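Local coordinates for protein TetR family transcriptional regulator (Streptomyces coelicolor, PDB 6SRN) that probably binds operator DNA as a dimeric TetR-family repressor and holds a furan-carboxylic acid hormone that governs antibiotic production in Streptomyces, at residues 104-107 against 108-112; 185-188 against 189-193. All coordinates share one frame; numbering follows the deposited sequence.

Interaction 1: 104-107 against 108-112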
loop_
_atom_site.group_PDB
_atom_site.type_symbol
_atom_site.label_atom_id
_atom_site.label_comp_id
_atom_site.label_asym_id
_atom_site.label_seq_id
_atom_site.Cartn_x
_atom_site.Cartn_y
_atom_site.Cartn_z
ATOM N N GLU A 104 21.738 -11.046 0.636
ATOM C CA GLU A 104 22.249 -9.726 1.089
ATOM C C GLU A 104 22.055 -8.661 0.015
ATOM O O GLU A 104 21.848 -7.507 0.343
ATOM C CB GLU A 104 23.742 -9.824 1.354
ATOM C CG GLU A 104 24.035 -10.496 2.668
ATOM C CD GLU A 104 25.526 -10.609 2.866
ATOM O OE1 GLU A 104 26.253 -10.657 1.830
ATOM O OE2 GLU A 104 25.974 -10.557 4.016
ATOM N N THR A 105 22.077 -9.054 -1.248
ATOM C CA THR A 105 21.849 -8.121 -2.360
ATOM C C THR A 105 20.405 -7.638 -2.283
ATOM O O THR A 105 20.146 -6.416 -2.410
ATOM C CB THR A 105 22.151 -8.791 -3.706
ATOM O OG1 THR A 105 23.561 -9.119 -3.765
ATOM C CG2 THR A 105 21.763 -7.941 -4.898
ATOM N N VAL A 106 19.472 -8.562 -2.114
ATOM C CA VAL A 106 18.040 -8.194 -1.956
ATOM C C VAL A 106 17.868 -7.273 -0.740
ATOM O O VAL A 106 17.211 -6.220 -0.817
ATOM C CB VAL A 106 17.169 -9.428 -1.784
ATOM C CG1 VAL A 106 15.713 -9.062 -1.568
ATOM C CG2 VAL A 106 17.263 -10.357 -2.994
ATOM N N GLU A 107 18.468 -7.620 0.402
ATOM C CA GLU A 107 18.395 -6.799 1.585
ATOM C C GLU A 107 18.899 -5.380 1.335
ATOM O O GLU A 107 18.236 -4.403 1.740
ATOM C CB GLU A 107 19.212 -7.382 2.716
ATOM C CG GLU A 107 18.647 -8.572 3.407
ATOM C CD GLU A 107 19.587 -8.857 4.561
ATOM O OE1 GLU A 107 19.569 -8.061 5.570
ATOM O OE2 GLU A 107 20.404 -9.760 4.383
ATOM N N GLU A 108 20.068 -5.257 0.695
ATOM C CA GLU A 108 20.669 -3.945 0.525
ATOM C C GLU A 108 19.868 -3.119 -0.496
ATOM O O GLU A 108 19.758 -1.883 -0.360
ATOM C CB GLU A 108 22.137 -4.038 0.135
ATOM C CG GLU A 108 22.819 -2.699 -0.051
ATOM C CD GLU A 108 22.793 -1.728 1.122
ATOM O OE1 GLU A 108 22.495 -2.131 2.272
ATOM O OE2 GLU A 108 23.101 -0.542 0.853
ATOM N N MET A 109 19.319 -3.759 -1.519
ATOM C CA MET A 109 18.445 -3.020 -2.442
ATOM C C MET A 109 17.271 -2.383 -1.726
ATOM O O MET A 109 16.918 -1.222 -1.969
ATOM C CB MET A 109 17.948 -3.951 -3.542
ATOM C CG MET A 109 19.048 -4.290 -4.528
ATOM S SD MET A 109 19.452 -2.937 -5.603
ATOM C CE MET A 109 17.993 -2.895 -6.644
ATOM N N LEU A 110 16.639 -3.141 -0.832
ATOM C CA LEU A 110 15.459 -2.628 -0.128
ATOM C C LEU A 110 15.870 -1.562 0.925
ATOM O O LEU A 110 15.160 -0.583 1.143
ATOM C CB LEU A 110 14.603 -3.767 0.471
ATOM C CG LEU A 110 13.991 -4.662 -0.620
ATOM C CD1 LEU A 110 13.400 -5.898 0.059
ATOM C CD2 LEU A 110 12.908 -3.934 -1.417
ATOM N N HIS A 111 17.018 -1.730 1.545
ATOM C CA HIS A 111 17.593 -0.672 2.396
ATOM C C HIS A 111 17.742 0.612 1.603
ATOM O O HIS A 111 17.302 1.686 2.036
ATOM C CB HIS A 111 18.964 -1.182 2.865
ATOM C CG HIS A 111 19.722 -0.257 3.751
ATOM N ND1 HIS A 111 21.086 -0.406 3.940
ATOM C CD2 HIS A 111 19.376 0.872 4.401
ATOM C CE1 HIS A 111 21.513 0.549 4.771
ATOM N NE2 HIS A 111 20.487 1.327 5.081
ATOM N N ARG A 112 18.354 0.524 0.430
ATOM C CA ARG A 112 18.546 1.687 -0.388
ATOM C C ARG A 112 17.203 2.289 -0.863
ATOM O O ARG A 112 17.047 3.505 -0.918
ATOM C CB ARG A 112 19.449 1.323 -1.582
ATOM C CG ARG A 112 20.897 1.187 -1.196
ATOM C CD ARG A 112 21.804 0.954 -2.378
ATOM N NE ARG A 112 23.124 0.559 -1.889
ATOM C CZ ARG A 112 24.229 0.522 -2.615
ATOM N NH1 ARG A 112 24.206 0.854 -3.897
ATOM N NH2 ARG A 112 25.372 0.139 -2.031
#
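Glu108 joins Glu104 through the backbone, its N donating to Glu104 O at 2.9 Å, one of four i+4 to i bonds that join 104-107 to 108-111 within helix 102-119. Its side chain turns toward the later residues instead: with CG anti to the backbone N (chi1 -180°) and a bend at chi2, the carboxylate is set between His111 and Arg112. Met109 bonds to Thr105 O in the same way, and its CG lies 3.2 Å from that Thr105 O before the twice-bent chain runs on to Met92, Trp147 and Leu150. Leu110 N donates to Val106 O, and its CD1 rests 4.2 Å from Val106 CG1, a light apolar touch; Leu110 also touches the bound ligand. His111 N donates to Glu107 O, whose own carboxylate reaches Arg205 instead. The His111 ring then gives ND1, in the ring plane, to Glu108 OE1 at 2.8 Å, on the syn side but 31° out of the carboxylate plane. Arg112 N carries the backbone pattern on to Glu108 O, and its NE lies 3.0 Å from Glu108 OE2 on the anti lone pair, a nearly straight hydrogen bond (168°) within a salt bridge, while NH1 goes to Glu94. One carboxylate is thus gripped through both oxygens, which fixes its rotation and would be expected to favour its ionised form.

Interaction 2: 185-188 against 189-193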
loop_
_atom_site.group_PDB
_atom_site.type_symbol
_atom_site.label_atom_id
_atom_site.label_comp_id
_atom_site.label_asym_id
_atom_site.label_seq_id
_atom_site.Cartn_x
_atom_site.Cartn_y
_atom_site.Cartn_z
ATOM N N GLN A 185 6.163 1.291 3.322
ATOM C CA GLN A 185 6.549 2.665 2.971
ATOM C C GLN A 185 5.309 3.547 2.825
ATOM O O GLN A 185 5.358 4.726 3.115
ATOM C CB GLN A 185 7.493 2.704 1.782
ATOM C CG GLN A 185 6.873 2.330 0.429
ATOM C CD GLN A 185 6.080 3.481 -0.170
ATOM O OE1 GLN A 185 6.401 4.645 -0.012
ATOM N NE2 GLN A 185 5.028 3.145 -0.885
ATOM N N HIS A 186 4.211 2.967 2.333
ATOM C CA HIS A 186 2.967 3.699 2.161
ATOM C C HIS A 186 2.377 4.105 3.490
ATOM O O HIS A 186 1.942 5.238 3.657
ATOM C CB HIS A 186 1.992 2.869 1.349
ATOM C CG HIS A 186 0.850 3.647 0.861
ATOM N ND1 HIS A 186 0.934 4.474 -0.238
ATOM C CD2 HIS A 186 -0.424 3.732 1.305
ATOM C CE1 HIS A 186 -0.239 5.053 -0.426
ATOM N NE2 HIS A 186 -1.084 4.581 0.468
ATOM N N VAL A 187 2.363 3.162 4.441
ATOM C CA VAL A 187 1.885 3.512 5.750
ATOM C C VAL A 187 2.734 4.629 6.357
ATOM O O VAL A 187 2.204 5.560 6.956
ATOM C CB VAL A 187 1.863 2.275 6.705
ATOM C CG1 VAL A 187 1.652 2.677 8.170
ATOM C CG2 VAL A 187 0.861 1.211 6.252
ATOM N N SER A 188 4.043 4.495 6.235
ATOM C CA SER A 188 4.958 5.496 6.739
ATOM C C SER A 188 4.720 6.860 6.094
ATOM O O SER A 188 4.721 7.884 6.780
ATOM C CB SER A 188 6.399 5.030 6.535
ATOM O OG SER A 188 7.343 5.949 7.078
ATOM N N ASP A 189 4.461 6.898 4.795
ATOM C CA ASP A 189 4.158 8.130 4.122
ATOM C C ASP A 189 2.847 8.709 4.652
ATOM O O ASP A 189 2.769 9.883 4.995
ATOM C CB ASP A 189 4.033 7.874 2.603
ATOM C CG ASP A 189 3.203 8.940 1.858
ATOM O OD1 ASP A 189 1.932 8.910 1.772
ATOM O OD2 ASP A 189 3.843 9.798 1.352
ATOM N N ASN A 190 1.804 7.886 4.673
ATOM C CA ASN A 190 0.472 8.380 4.979
ATOM C C ASN A 190 0.422 8.954 6.384
ATOM O O ASN A 190 -0.201 10.020 6.589
ATOM C CB ASN A 190 -0.573 7.268 4.905
ATOM C CG ASN A 190 -0.951 6.837 3.489
ATOM O OD1 ASN A 190 -1.897 6.072 3.364
ATOM N ND2 ASN A 190 -0.290 7.316 2.451
ATOM N N LEU A 191 1.004 8.224 7.349
ATOM C CA LEU A 191 0.913 8.626 8.731
ATOM C C LEU A 191 1.965 9.608 9.171
ATOM O O LEU A 191 1.668 10.496 9.974
ATOM C CB LEU A 191 0.963 7.408 9.655
ATOM C CG LEU A 191 -0.178 6.376 9.479
ATOM C CD1 LEU A 191 0.014 5.246 10.498
ATOM C CD2 LEU A 191 -1.540 7.027 9.610
ATOM N N HIS A 192 3.180 9.455 8.635
ATOM C CA HIS A 192 4.341 10.150 9.172
ATOM C C HIS A 192 5.252 10.789 8.159
ATOM O O HIS A 192 6.379 11.202 8.507
ATOM C CB HIS A 192 5.149 9.187 10.057
ATOM C CG HIS A 192 4.348 8.556 11.151
ATOM N ND1 HIS A 192 3.731 9.285 12.145
ATOM C CD2 HIS A 192 4.039 7.263 11.392
ATOM C CE1 HIS A 192 3.060 8.474 12.945
ATOM N NE2 HIS A 192 3.233 7.243 12.511
ATOM N N GLN A 193 4.800 10.927 6.924
ATOM C CA GLN A 193 5.575 11.543 5.862
ATOM C C GLN A 193 6.975 10.880 5.690
ATOM O O GLN A 193 7.983 11.542 5.425
ATOM C CB GLN A 193 5.726 13.067 6.074
ATOM C CG GLN A 193 4.407 13.827 6.049
ATOM C CD GLN A 193 3.466 13.502 7.209
ATOM O OE1 GLN A 193 2.378 12.956 6.995
ATOM N NE2 GLN A 193 3.876 13.842 8.454
HETATM O O HOH W 1 -3.581 6.073 1.233
#
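Asn190 is tied to His186 twice, by backbone and by water. Its N donates to His186 O at 2.8 Å, and a water gives a hydrogen bond to Asn190 OD1 while also bonding His186 NE2 at 3.0 Å. The amide is also held by a bond from ND2 to Asp189 OD1 (2.8 Å), which lies in the amide plane and uses the anti lone pair of Asp189 OD1. Held this way, ND2 stands 3.4 Å above one face of the His186 ring, toward its rim, with ring and amide planes 67° apart. His186 has CG anti to the backbone N (chi1 -166°), which brings the ring alongside the next turn. Further out, Val187 and Leu191 lie side by side, CG1 to CD1 at 3.8 Å. Ser188 O accepts from His192 N with a bent angle of 141°, close to where Gln193 leaves helical geometry. Gln185 lines the ligand pocket, its OE1 hydrogen-bonded to Arg194. Helix 170-192 here faces two ways: Gln185 and Ser188 pack on Ile197 of helix 197-212, while Tyr144 of the second subunit bonds to Asn190 OD1 and packs on His186, Val187 and Leu191, and the His186 ring meets Phe182 of that subunit.

Interactions 1 and 2 belong to different helices of the ligand-binding domain, 102-119 and 170-192, and do not touch: their centres lie 20 Å apart and their nearest atoms about 8 Å. The ligand connects them, since Leu110 of interaction 1 and Gln185 of interaction 2 each bring a side chain to about 4 Å from the bound furan-carboxylic acid. Phe181, another pocket residue on helix 170-192, also packs on Leu110, and helix 197-212 touches both sites. They differ in their outer faces. No other chain of the assembly reaches 104-112, whereas 185-193 borders the second subunit, placing one pocket wall beside the dimer interface.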